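Local coordinates for NOL1/NOP2/sun family protein (Enterococcus faecium, PDB 3M4X), which probably methylates cytosine in ribosomal RNA, as an RsmF-like member of the NOL1/NOP2/sun family of methyltransferases, at residues A48-D51 / M52-Y56. Residues are numbered along the deposited sequence; the frame is centred on the assembly and turned at random.
Sequences AGLD and MVQTY
T55 carries its OG1 beside its own backbone N (chi1 -59°), and in D51 a chi1 of 179° sets CG anti to the N and beside its own carbonyl carbon, so that OD1 leans toward T55 one turn on. The T55 hydroxyl donates to D51 O at 2.9 Å, a bond to the preceding turn common for helical threonines. T55 N reaches the same oxygen at 3.0 Å, from the opposite face of the carbonyl plane, so two donors grip D51 O; the bond from OG1 holds the T55 side chain in its rotamer. D51 OD1 lies 3.1 Å from T55 OG1 and accepts a hydrogen bond from a water, which also donates to Q54 OE1 at 2.8 Å. The extended Q54 chain runs back over L50, its NE2 3.7 Å from L50 CD1. At the start of the helix A48 is the N-cap residue; its O accepts from M52 N at 2.9 Å, while its CB meets M52 CG at 4.0 Å. From there the selenomethionine chain bends, placing CE 3.8 Å from D51 OD2 and SE at the ring edge of Y56. With its cap, this is the whole of the two-turn helix 49-56 in the N-terminal RsmF-type region: L50 and V53 pack on F71 of strand 70-72, and Y56 meets F80 edge-to-face and bonds through OH to D431, between strands 426-430 and 433-441 of the PUA-like domain.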
# COMPACT_ATOMS: atom_id res chain seq x y z
N ALA A 48 10.82 -15.09 -6.80
CA ALA A 48 10.12 -16.28 -6.28
C ALA A 48 9.18 -15.96 -5.13
O ALA A 48 9.13 -16.69 -4.14
CB ALA A 48 11.14 -17.34 -5.84
N GLY A 49 8.43 -14.88 -5.24
CA GLY A 49 7.57 -14.46 -4.15
C GLY A 49 6.64 -15.56 -3.67
O GLY A 49 6.60 -15.87 -2.48
N LEU A 50 5.89 -16.14 -4.58
CA LEU A 50 4.91 -17.16 -4.20
C LEU A 50 5.60 -18.44 -3.75
O LEU A 50 5.21 -19.03 -2.74
CB LEU A 50 3.94 -17.44 -5.35
CG LEU A 50 2.98 -18.62 -5.20
CD1 LEU A 50 1.93 -18.45 -4.05
CD2 LEU A 50 2.29 -18.85 -6.54
N ASP A 51 6.60 -18.88 -4.50
CA ASP A 51 7.30 -20.12 -4.15
C ASP A 51 7.85 -20.02 -2.73
O ASP A 51 7.75 -20.96 -1.94
CB ASP A 51 8.44 -20.41 -5.13
CG ASP A 51 9.21 -21.68 -4.76
OD1 ASP A 51 8.73 -22.46 -3.92
OD2 ASP A 51 10.31 -21.91 -5.31
N MSE A 52 8.43 -18.87 -2.40
CA MSE A 52 9.00 -18.70 -1.07
C MSE A 52 7.94 -18.76 0.03
O MSE A 52 8.20 -19.27 1.12
CB MSE A 52 9.79 -17.39 -1.00
CG MSE A 52 11.10 -17.42 -1.80
SE MSE A 52 12.41 -18.80 -1.17
CE MSE A 52 11.91 -20.28 -2.33
N VAL A 53 6.75 -18.25 -0.24
CA VAL A 53 5.66 -18.32 0.72
C VAL A 53 5.12 -19.75 0.86
O VAL A 53 4.79 -20.20 1.97
CB VAL A 53 4.52 -17.36 0.36
CG1 VAL A 53 3.26 -17.67 1.18
CG2 VAL A 53 4.97 -15.91 0.56
N GLN A 54 5.05 -20.48 -0.25
CA GLN A 54 4.54 -21.84 -0.23
C GLN A 54 5.46 -22.74 0.58
O GLN A 54 5.02 -23.64 1.29
CB GLN A 54 4.37 -22.36 -1.66
CG GLN A 54 3.08 -21.84 -2.35
CD GLN A 54 3.05 -22.14 -3.84
OE1 GLN A 54 4.08 -22.42 -4.45
NE2 GLN A 54 1.87 -22.09 -4.42
N THR A 55 6.75 -22.45 0.47
CA THR A 55 7.79 -23.25 1.11
C THR A 55 7.92 -22.97 2.60
O THR A 55 7.86 -23.89 3.41
CB THR A 55 9.11 -23.03 0.41
OG1 THR A 55 8.97 -23.39 -0.96
CG2 THR A 55 10.20 -23.88 1.05
N TYR A 56 8.06 -21.70 2.98
CA TYR A 56 8.36 -21.33 4.36
C TYR A 56 7.17 -20.90 5.22
O TYR A 56 7.29 -20.77 6.44
CB TYR A 56 9.47 -20.29 4.39
CG TYR A 56 10.71 -20.86 3.74
CD1 TYR A 56 11.11 -20.42 2.48
CD2 TYR A 56 11.44 -21.89 4.35
CE1 TYR A 56 12.24 -20.95 1.86
CE2 TYR A 56 12.57 -22.44 3.74
CZ TYR A 56 12.96 -21.96 2.49
OH TYR A 56 14.07 -22.47 1.87
O HOH W 1 6.57 -23.68 -3.92